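Long-range contacts in probable ss-1,3-N-acetylglucosaminyltransferase (PDB 6H21), which is probably a family 2 glycosyltransferase with a GT-A type fold, modelled here with uridine-diphosphate-N-acetylglucosamine and manganese: residues 22-27 against 52-57; 103-108 against 175-180. All blocks are in the same frame, centred on the assembly; numbering follows the deposited sequence.

Contact 1. Residues 22-27 against 52-57. With UD1 (uridine-diphosphate-N-acetylglucosamine), chain X.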
ATOM      1  N   VAL C  22      32.174 -22.361  38.897  1.00 39.84           N
ATOM      2  CA  VAL C  22      31.144 -22.587  37.870  1.00 36.89           C
ATOM      3  C   VAL C  22      30.301 -23.824  38.208  1.00 35.65           C
ATOM      4  O   VAL C  22      30.847 -24.888  38.506  1.00 38.55           O
ATOM      5  CB  VAL C  22      31.766 -22.752  36.471  1.00 35.28           C
ATOM      6  CG1 VAL C  22      30.693 -22.961  35.412  1.00 39.10           C
ATOM      7  CG2 VAL C  22      32.662 -21.584  36.097  1.00 34.66           C
ATOM      8  N   SER C  23      28.974 -23.660  38.103  1.00 32.51           N
ATOM      9  CA  SER C  23      27.993 -24.738  37.964  1.00 34.95           C
ATOM     10  C   SER C  23      27.471 -24.797  36.518  1.00 38.51           C
ATOM     11  O   SER C  23      26.806 -23.869  36.068  1.00 34.19           O
ATOM     12  CB  SER C  23      26.831 -24.545  38.903  1.00 36.77           C
ATOM     13  OG  SER C  23      27.256 -24.549  40.255  1.00 40.62           O
ATOM     14  N   VAL C  24      27.738 -25.906  35.817  1.00 30.52           N
ATOM     15  CA  VAL C  24      27.067 -26.198  34.564  1.00 31.57           C
ATOM     16  C   VAL C  24      25.708 -26.827  34.891  1.00 34.07           C
ATOM     17  O   VAL C  24      25.636 -27.827  35.605  1.00 36.25           O
ATOM     18  CB  VAL C  24      27.916 -27.098  33.652  1.00 31.60           C
ATOM     19  CG1 VAL C  24      27.237 -27.359  32.315  1.00 32.50           C
ATOM     20  CG2 VAL C  24      29.298 -26.514  33.437  1.00 32.57           C
ATOM     21  N   ILE C  25      24.639 -26.207  34.375  1.00 33.23           N
ATOM     22  CA  ILE C  25      23.270 -26.624  34.609  1.00 32.20           C
ATOM     23  C   ILE C  25      22.736 -27.211  33.300  1.00 31.00           C
ATOM     24  O   ILE C  25      22.584 -26.493  32.314  1.00 31.52           O
ATOM     25  CB  ILE C  25      22.419 -25.443  35.118  1.00 32.24           C
ATOM     26  CG1 ILE C  25      22.985 -24.878  36.426  1.00 35.03           C
ATOM     27  CG2 ILE C  25      20.957 -25.846  35.249  1.00 33.56           C
ATOM     28  CD1 ILE C  25      22.304 -23.624  36.922  1.00 34.19           C
ATOM     29  N   MET C  26      22.465 -28.517  33.307  1.00 34.65           N
ATOM     30  CA  MET C  26      22.044 -29.235  32.113  1.00 33.66           C
ATOM     31  C   MET C  26      20.731 -29.964  32.376  1.00 33.26           C
ATOM     32  O   MET C  26      20.719 -31.000  33.037  1.00 35.93           O
ATOM     33  CB  MET C  26      23.106 -30.251  31.682  1.00 37.72           C
ATOM     34  CG  MET C  26      22.755 -30.968  30.397  1.00 32.91           C
ATOM     35  SD  MET C  26      24.052 -32.108  29.858  1.00 42.21           S
ATOM     36  CE  MET C  26      23.986 -33.340  31.153  1.00 36.16           C
ATOM     37  N   PRO C  27      19.593 -29.474  31.834  1.00 35.85           N
ATOM     38  CA  PRO C  27      18.348 -30.238  31.844  1.00 38.16           C
ATOM     39  C   PRO C  27      18.423 -31.362  30.801  1.00 35.91           C
ATOM     40  O   PRO C  27      19.026 -31.173  29.749  1.00 38.94           O
ATOM     41  CB  PRO C  27      17.292 -29.191  31.471  1.00 34.52           C
ATOM     42  CG  PRO C  27      18.035 -28.220  30.594  1.00 39.01           C
ATOM     43  CD  PRO C  27      19.443 -28.177  31.154  1.00 34.08           C
ATOM     44  N   TYR C  52      34.637 -26.795  39.564  1.00 43.85           N
ATOM     45  CA  TYR C  52      33.340 -26.678  38.916  1.00 42.62           C
ATOM     46  C   TYR C  52      32.524 -27.947  39.158  1.00 42.45           C
ATOM     47  O   TYR C  52      33.050 -28.957  39.577  1.00 42.30           O
ATOM     48  CB  TYR C  52      33.522 -26.345  37.432  1.00 41.50           C
ATOM     49  CG  TYR C  52      33.944 -27.494  36.553  1.00 41.04           C
ATOM     50  CD1 TYR C  52      35.282 -27.791  36.357  1.00 41.14           C
ATOM     51  CD2 TYR C  52      33.000 -28.299  35.929  1.00 40.50           C
ATOM     52  CE1 TYR C  52      35.675 -28.856  35.565  1.00 41.17           C
ATOM     53  CE2 TYR C  52      33.374 -29.365  35.128  1.00 40.49           C
ATOM     54  CZ  TYR C  52      34.717 -29.640  34.942  1.00 40.78           C
ATOM     55  OH  TYR C  52      35.095 -30.664  34.138  1.00 40.77           O
ATOM     56  N   GLU C  53      31.227 -27.861  38.850  1.00 41.94           N
ATOM     57  CA  GLU C  53      30.335 -28.978  38.986  1.00 42.15           C
ATOM     58  C   GLU C  53      29.415 -29.009  37.769  1.00 41.07           C
ATOM     59  O   GLU C  53      29.131 -27.983  37.174  1.00 40.98           O
ATOM     60  CB  GLU C  53      29.511 -28.884  40.275  1.00 43.19           C
ATOM     61  CG  GLU C  53      28.716 -27.592  40.431  1.00 43.80           C
ATOM     62  CD  GLU C  53      27.971 -27.432  41.753  1.00 44.99           C
ATOM     63  OE1 GLU C  53      28.107 -28.308  42.624  1.00 46.45           O
ATOM     64  OE2 GLU C  53      27.263 -26.435  41.916  1.00 45.44           O
ATOM     65  N   LEU C  54      28.936 -30.203  37.451  1.00 40.62           N
ATOM     66  CA  LEU C  54      27.860 -30.372  36.529  1.00 40.31           C
ATOM     67  C   LEU C  54      26.622 -30.788  37.331  1.00 40.85           C
ATOM     68  O   LEU C  54      26.661 -31.774  38.095  1.00 41.01           O
ATOM     69  CB  LEU C  54      28.270 -31.427  35.504  1.00 40.09           C
ATOM     70  CG  LEU C  54      27.146 -31.916  34.603  1.00 40.00           C
ATOM     71  CD1 LEU C  54      26.591 -30.783  33.764  1.00 39.58           C
ATOM     72  CD2 LEU C  54      27.643 -33.051  33.733  1.00 40.16           C
ATOM     73  N   ILE C  55      25.553 -29.989  37.198  1.00 40.73           N
ATOM     74  CA  ILE C  55      24.257 -30.283  37.797  1.00 41.43           C
ATOM     75  C   ILE C  55      23.342 -30.762  36.673  1.00 41.26           C
ATOM     76  O   ILE C  55      23.013 -29.985  35.796  1.00 41.19           O
ATOM     77  CB  ILE C  55      23.659 -29.056  38.524  1.00 41.61           C
ATOM     78  CG1 ILE C  55      24.629 -28.451  39.544  1.00 41.89           C
ATOM     79  CG2 ILE C  55      22.322 -29.410  39.162  1.00 42.47           C
ATOM     80  CD1 ILE C  55      24.188 -27.117  40.117  1.00 42.02           C
ATOM     81  N   ILE C  56      22.946 -32.034  36.716  1.00 42.01           N
ATOM     82  CA  ILE C  56      21.998 -32.588  35.747  1.00 42.24           C
ATOM     83  C   ILE C  56      20.602 -32.624  36.387  1.00 43.04           C
ATOM     84  O   ILE C  56      20.392 -33.236  37.439  1.00 43.84           O
ATOM     85  CB  ILE C  56      22.427 -33.984  35.260  1.00 42.79           C
ATOM     86  CG1 ILE C  56      23.903 -34.018  34.850  1.00 42.44           C
ATOM     87  CG2 ILE C  56      21.509 -34.449  34.137  1.00 43.04           C
ATOM     88  CD1 ILE C  56      24.423 -35.396  34.494  1.00 43.05           C
ATOM     89  N   ILE C  57      19.638 -31.981  35.724  1.00 43.04           N
ATOM     90  CA  ILE C  57      18.259 -32.029  36.157  1.00 43.97           C
ATOM     91  C   ILE C  57      17.443 -32.769  35.102  1.00 44.40           C
ATOM     92  O   ILE C  57      17.219 -32.236  34.043  1.00 44.12           O
ATOM     93  CB  ILE C  57      17.694 -30.621  36.385  1.00 43.51           C
ATOM     94  CG1 ILE C  57      18.658 -29.737  37.174  1.00 43.16           C
ATOM     95  CG2 ILE C  57      16.320 -30.730  37.037  1.00 44.48           C
ATOM     96  CD1 ILE C  57      18.834 -30.168  38.604  1.00 44.42           C
TER
HETATM   97  C1' UD1 X 403      16.233 -24.476  21.279  1.00 45.54           C
HETATM   98  C2' UD1 X 403      17.086 -23.213  21.128  1.00 45.67           C
HETATM   99  C3' UD1 X 403      18.088 -23.123  22.277  1.00 44.33           C
HETATM  100  C4' UD1 X 403      17.347 -23.204  23.610  1.00 39.81           C
HETATM  101  C5' UD1 X 403      16.387 -24.396  23.661  1.00 43.80           C
HETATM  102  C6' UD1 X 403      15.549 -24.410  24.944  1.00 43.25           C
HETATM  103  C7' UD1 X 403      17.477 -22.428  18.821  1.00 54.51           C
HETATM  104  C8' UD1 X 403      18.341 -22.576  17.598  1.00 53.03           C
HETATM  105  N2' UD1 X 403      17.787 -23.220  19.850  1.00 48.62           N
HETATM  106  O1' UD1 X 403      17.119 -25.600  21.240  1.00 41.17           O
HETATM  107  O3' UD1 X 403      18.831 -21.897  22.186  1.00 41.42           O
HETATM  108  O4' UD1 X 403      18.308 -23.327  24.660  1.00 37.83           O
HETATM  109  O5' UD1 X 403      15.515 -24.426  22.513  1.00 39.30           O
HETATM  110  O6' UD1 X 403      14.870 -23.176  25.159  1.00 49.02           O
HETATM  111  O7' UD1 X 403      16.558 -21.628  18.868  1.00 52.28           O
HETATM  112  N1  UD1 X 403      14.216 -30.309  27.808  1.00 43.21           N
HETATM  113  C2  UD1 X 403      13.608 -30.384  29.075  1.00 36.81           C
HETATM  114  N3  UD1 X 403      12.357 -30.806  29.217  1.00 46.02           N
HETATM  115  C4  UD1 X 403      11.641 -31.179  28.163  1.00 43.77           C
HETATM  116  C5  UD1 X 403      12.203 -31.121  26.887  1.00 43.07           C
HETATM  117  C6  UD1 X 403      13.513 -30.668  26.717  1.00 39.57           C
HETATM  118  O2  UD1 X 403      14.222 -30.048  30.096  1.00 37.96           O
HETATM  119  O4  UD1 X 403      10.474 -31.582  28.365  1.00 40.89           O
HETATM  120  C1B UD1 X 403      15.592 -29.815  27.751  1.00 36.80           C
HETATM  121  C2B UD1 X 403      16.504 -30.614  26.835  1.00 37.68           C
HETATM  122  O2' UD1 X 403      16.942 -31.810  27.469  1.00 37.46           O
HETATM  123  C3B UD1 X 403      17.617 -29.612  26.575  1.00 38.10           C
HETATM  124  C4B UD1 X 403      16.911 -28.259  26.638  1.00 39.43           C
HETATM  125  O4B UD1 X 403      15.635 -28.475  27.263  1.00 38.10           O
HETATM  126  O3B UD1 X 403      18.616 -29.687  27.601  1.00 35.30           O
HETATM  127  C5B UD1 X 403      16.673 -27.656  25.266  1.00 41.26           C
HETATM  128  O5B UD1 X 403      16.160 -28.667  24.409  1.00 40.23           O
HETATM  129  PA  UD1 X 403      16.736 -28.904  22.935  1.00 37.58           P
HETATM  130  O1A UD1 X 403      15.959 -30.056  22.383  1.00 41.65           O
HETATM  131  O2A UD1 X 403      18.262 -28.883  22.895  1.00 34.83           O
HETATM  132  O3A UD1 X 403      16.204 -27.583  22.240  1.00 38.44           O
HETATM  133  PB  UD1 X 403      16.688 -27.070  20.809  1.00 37.33           P
HETATM  134  O1B UD1 X 403      15.486 -27.014  19.919  1.00 40.70           O
HETATM  135  O2B UD1 X 403      17.928 -27.799  20.312  1.00 35.20           O

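Contact 2. Residues 103-108 against 175-180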
ATOM      1  N   ALA C 103      27.511 -21.500  43.230  1.00 46.76           N
ATOM      2  CA  ALA C 103      28.750 -21.151  42.554  1.00 46.43           C
ATOM      3  C   ALA C 103      28.781 -19.644  42.245  1.00 46.14           C
ATOM      4  O   ALA C 103      27.782 -18.926  42.434  1.00 45.96           O
ATOM      5  CB  ALA C 103      28.902 -21.986  41.302  1.00 45.98           C
ATOM      6  N   GLU C 104      29.947 -19.186  41.774  1.00 45.75           N
ATOM      7  CA  GLU C 104      30.204 -17.803  41.412  1.00 45.93           C
ATOM      8  C   GLU C 104      29.473 -17.473  40.105  1.00 43.98           C
ATOM      9  O   GLU C 104      28.858 -16.432  39.980  1.00 43.52           O
ATOM     10  CB  GLU C 104      31.712 -17.595  41.253  1.00 47.38           C
ATOM     11  CG  GLU C 104      32.115 -16.133  41.199  1.00 49.01           C
ATOM     12  CD  GLU C 104      33.611 -15.842  41.145  1.00 50.62           C
ATOM     13  OE1 GLU C 104      33.948 -14.658  40.906  1.00 52.90           O
ATOM     14  OE2 GLU C 104      34.438 -16.778  41.333  1.00 50.57           O
ATOM     15  N   TYR C 105      29.579 -18.390  39.139  1.00 42.27           N
ATOM     16  CA  TYR C 105      28.933 -18.296  37.843  1.00 40.95           C
ATOM     17  C   TYR C 105      28.152 -19.587  37.554  1.00 40.29           C
ATOM     18  O   TYR C 105      28.557 -20.660  37.973  1.00 40.85           O
ATOM     19  CB  TYR C 105      29.975 -18.107  36.741  1.00 40.30           C
ATOM     20  CG  TYR C 105      30.646 -16.760  36.696  1.00 40.74           C
ATOM     21  CD1 TYR C 105      30.071 -15.701  36.016  1.00 40.34           C
ATOM     22  CD2 TYR C 105      31.875 -16.549  37.301  1.00 41.63           C
ATOM     23  CE1 TYR C 105      30.685 -14.461  35.955  1.00 41.02           C
ATOM     24  CE2 TYR C 105      32.511 -15.318  37.241  1.00 42.15           C
ATOM     25  CZ  TYR C 105      31.911 -14.266  36.571  1.00 42.02           C
ATOM     26  OH  TYR C 105      32.517 -13.043  36.499  1.00 42.86           O
ATOM     27  N   VAL C 106      27.061 -19.464  36.791  1.00 39.23           N
ATOM     28  CA  VAL C 106      26.414 -20.599  36.177  1.00 38.54           C
ATOM     29  C   VAL C 106      26.616 -20.548  34.657  1.00 37.60           C
ATOM     30  O   VAL C 106      26.853 -19.485  34.046  1.00 37.21           O
ATOM     31  CB  VAL C 106      24.918 -20.693  36.532  1.00 38.66           C
ATOM     32  CG1 VAL C 106      24.694 -20.822  38.037  1.00 39.54           C
ATOM     33  CG2 VAL C 106      24.117 -19.542  35.946  1.00 38.25           C
ATOM     34  N   PHE C 107      26.495 -21.723  34.050  1.00 37.08           N
ATOM     35  CA  PHE C 107      26.566 -21.885  32.615  1.00 36.59           C
ATOM     36  C   PHE C 107      25.495 -22.895  32.194  1.00 36.30           C
ATOM     37  O   PHE C 107      25.511 -24.060  32.639  1.00 37.11           O
ATOM     38  CB  PHE C 107      27.962 -22.328  32.173  1.00 36.89           C
ATOM     39  CG  PHE C 107      28.164 -22.199  30.689  1.00 36.74           C
ATOM     40  CD1 PHE C 107      27.411 -22.953  29.805  1.00 36.61           C
ATOM     41  CD2 PHE C 107      29.063 -21.287  30.167  1.00 36.92           C
ATOM     42  CE1 PHE C 107      27.571 -22.815  28.433  1.00 36.61           C
ATOM     43  CE2 PHE C 107      29.208 -21.140  28.794  1.00 36.86           C
ATOM     44  CZ  PHE C 107      28.472 -21.909  27.929  1.00 36.48           C
ATOM     45  N   PHE C 108      24.568 -22.454  31.336  1.00 35.54           N
ATOM     46  CA  PHE C 108      23.513 -23.330  30.847  1.00 35.36           C
ATOM     47  C   PHE C 108      24.016 -24.086  29.612  1.00 35.20           C
ATOM     48  O   PHE C 108      24.446 -23.503  28.617  1.00 34.81           O
ATOM     49  CB  PHE C 108      22.219 -22.549  30.586  1.00 35.04           C
ATOM     50  CG  PHE C 108      21.653 -21.890  31.819  1.00 35.20           C
ATOM     51  CD1 PHE C 108      20.957 -22.629  32.761  1.00 35.81           C
ATOM     52  CD2 PHE C 108      21.849 -20.540  32.056  1.00 35.14           C
ATOM     53  CE1 PHE C 108      20.455 -22.029  33.908  1.00 36.39           C
ATOM     54  CE2 PHE C 108      21.344 -19.940  33.203  1.00 35.64           C
ATOM     55  CZ  PHE C 108      20.640 -20.682  34.121  1.00 36.18           C
ATOM     56  N   LEU C 175      22.817 -19.813  26.556  1.00 32.66           N
ATOM     57  CA  LEU C 175      23.971 -20.720  26.462  1.00 32.98           C
ATOM     58  C   LEU C 175      25.279 -19.916  26.597  1.00 33.21           C
ATOM     59  O   LEU C 175      26.064 -19.742  25.656  1.00 33.33           O
ATOM     60  CB  LEU C 175      23.864 -21.515  25.162  1.00 32.95           C
ATOM     61  CG  LEU C 175      22.503 -22.176  24.948  1.00 32.76           C
ATOM     62  CD1 LEU C 175      22.441 -22.858  23.600  1.00 33.02           C
ATOM     63  CD2 LEU C 175      22.177 -23.167  26.069  1.00 33.00           C
ATOM     64  N   LYS C 176      25.489 -19.452  27.830  1.00 33.39           N
ATOM     65  CA  LYS C 176      26.406 -18.382  28.190  1.00 33.78           C
ATOM     66  C   LYS C 176      26.782 -18.539  29.669  1.00 34.30           C
ATOM     67  O   LYS C 176      26.151 -19.312  30.395  1.00 34.26           O
ATOM     68  CB  LYS C 176      25.719 -17.025  27.991  1.00 33.53           C
ATOM     69  CG  LYS C 176      25.348 -16.677  26.552  1.00 33.25           C
ATOM     70  CD  LYS C 176      24.531 -15.417  26.437  1.00 32.95           C
ATOM     71  CE  LYS C 176      24.358 -14.937  25.011  1.00 32.85           C
ATOM     72  NZ  LYS C 176      23.660 -15.925  24.145  1.00 32.55           N
ATOM     73  N   MET C 177      27.763 -17.760  30.124  1.00 34.94           N
ATOM     74  CA  MET C 177      28.195 -17.796  31.527  1.00 35.61           C
ATOM     75  C   MET C 177      27.670 -16.541  32.247  1.00 35.95           C
ATOM     76  O   MET C 177      28.022 -15.439  31.914  1.00 36.01           O
ATOM     77  CB  MET C 177      29.723 -17.894  31.615  1.00 36.19           C
ATOM     78  CG  MET C 177      30.246 -18.009  33.031  1.00 36.92           C
ATOM     79  SD  MET C 177      32.017 -18.376  33.115  1.00 37.66           S
ATOM     80  CE  MET C 177      32.051 -20.024  32.410  1.00 37.22           C
ATOM     81  N   PHE C 178      26.809 -16.756  33.249  1.00 36.32           N
ATOM     82  CA  PHE C 178      26.095 -15.727  33.996  1.00 36.92           C
ATOM     83  C   PHE C 178      26.570 -15.683  35.460  1.00 38.15           C
ATOM     84  O   PHE C 178      26.613 -16.689  36.102  1.00 38.37           O
ATOM     85  CB  PHE C 178      24.599 -16.051  34.045  1.00 36.43           C
ATOM     86  CG  PHE C 178      23.831 -15.999  32.748  1.00 35.55           C
ATOM     87  CD1 PHE C 178      23.755 -17.105  31.914  1.00 35.07           C
ATOM     88  CD2 PHE C 178      23.110 -14.870  32.403  1.00 35.35           C
ATOM     89  CE1 PHE C 178      23.006 -17.069  30.751  1.00 34.46           C
ATOM     90  CE2 PHE C 178      22.366 -14.837  31.234  1.00 34.72           C
ATOM     91  CZ  PHE C 178      22.313 -15.937  30.413  1.00 34.23           C
ATOM     92  N   LYS C 179      26.838 -14.487  35.988  1.00 39.29           N
ATOM     93  CA  LYS C 179      27.207 -14.308  37.399  1.00 40.86           C
ATOM     94  C   LYS C 179      25.982 -14.590  38.279  1.00 41.00           C
ATOM     95  O   LYS C 179      24.928 -13.998  38.114  1.00 40.31           O
ATOM     96  CB  LYS C 179      27.754 -12.898  37.645  1.00 42.10           C
ATOM     97  CG  LYS C 179      28.207 -12.647  39.078  1.00 43.82           C
ATOM     98  CD  LYS C 179      28.932 -11.336  39.261  1.00 45.33           C
ATOM     99  CE  LYS C 179      30.430 -11.490  39.110  1.00 46.16           C
ATOM    100  NZ  LYS C 179      31.132 -10.200  39.279  1.00 47.61           N
ATOM    101  N   LYS C 180      26.153 -15.496  39.239  1.00 41.95           N
ATOM    102  CA  LYS C 180      25.043 -16.055  40.005  1.00 42.96           C
ATOM    103  C   LYS C 180      24.397 -14.991  40.915  1.00 44.13           C
ATOM    104  O   LYS C 180      23.181 -15.015  41.138  1.00 44.63           O
ATOM    105  CB  LYS C 180      25.532 -17.267  40.809  1.00 43.70           C
ATOM    106  CG  LYS C 180      24.438 -18.015  41.561  1.00 44.70           C
ATOM    107  CD  LYS C 180      23.441 -18.704  40.650  1.00 44.24           C
ATOM    108  CE  LYS C 180      22.133 -19.076  41.320  1.00 45.31           C
ATOM    109  NZ  LYS C 180      22.307 -19.603  42.693  1.00 46.61           N
TER
HETATM  110  O   HOH W   1      33.555 -11.522  38.510  1.00 47.02           O

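Contact 1. Residues 22-27 against 52-57
S23 turns OG anti to its carbonyl carbon (chi1 -61°), while E53 holds CG between the backbone N and the carbonyl carbon (chi1 56°), and an extended chain beyond CG carries the carboxylate to the serine. The hydroxyl donates to E53 OE2 on the lone pair turned away from the other oxygen, with a short S23 OG to E53 OE2 distance of 2.5 Å. E53 OE1 forms a salt bridge with R79, and S23 OG is also hydrogen-bonded to S101 OG. The backbones pair as a parallel ladder in which V22 accepts through O, and V24 and M26 each give through N and accept through O; I55 N reaches V24 O at 2.7 Å. The last rung, I57 N to M26 O at 3.1 Å, has its donor above the carbonyl plane. The two strands flank helix 35-43 in sequence, forming a beta-alpha-beta unit of the GT-A fold, and M26 packs on I39 and L54 on V42 of that helix. On this face V24 CG1 meets L54 CD1 at 3.8 Å. M26 and I56 lie side by side, and the bend at chi3 (67°) sets the methionine CE 3.8 Å from I56 CG1. The other face, with I55 and I57, packs on helix 91-100. Near the C-terminal end of strand 22-28, P27 O accepts two bonds from uridine-diphosphate-N-acetylglucosamine: O3B lies 2.6 Å and O2' 3.2 Å from it.

Contact 2. Residues 103-108 against 175-180
The hydroxyl of Y105 is gripped by S132 O and by a water that K179 shares across the contact. The water donates to Y105 OH at 2.7 Å and accepts from K179 NZ at 2.9 Å, while K179 CE packs against the same hydroxyl. V106 and F178 form the antiparallel hydrogen-bonded pair: V106 N reaches F178 O at 2.9 Å, and F178 N returns to V106 O at 2.8 Å. Beyond it, K180 N bonds to E104 O, just where K179, as N-cap, opens helix 180-185. M177 has CG anti to its backbone N (chi1 -177°), against Y105 CB. The M177 SD sits 4.6 Å from the Y105 ring centroid, 27° off the normal, an oblique Met-aromatic contact, and M177 CB touches F107 CD2. K176 O lies over one face of the F107 ring, 3.5 Å above the plane and offset toward the rim; this buried carbonyl has no hydrogen-bonding partner in the model. Past V106, the F108 and F178 rings meet obliquely, planes at 68°, with F178 CE1 at the F108 edge. L175 CD2 touches F108 O at 3.4 Å, and the L175 side chain also packs on D110. Just after strand 105-108 come D110 and D112, a pattern consistent with the manganese-binding DxD motif of GT-A glycosyltransferases, beside the nucleotide-sugar pocket that L175 lines.

Contacts 1 and 2 are consecutive parts of one sheet: strand 22-28 of contact 1 lies parallel to strand 105-108 of contact 2, and the contact centres are 10 Å apart. The seam between them includes probable backbone hydrogen bonds on F107, whose N lies 3.0 Å from S23 O and whose O lies 2.9 Å from I25 N; S23 also pairs with Y105. Beside it, S23 OG packs on A103 CB at 3.2 Å. Both contacts reach the ligand pocket at one end. The side chain of P27 in contact 1 is about 9 Å from a bound manganese ion. The side chain of L175 in contact 2 is about 7 Å from a bound manganese ion. The L175 side chain is also about 4 Å from uridine-diphosphate-N-acetylglucosamine.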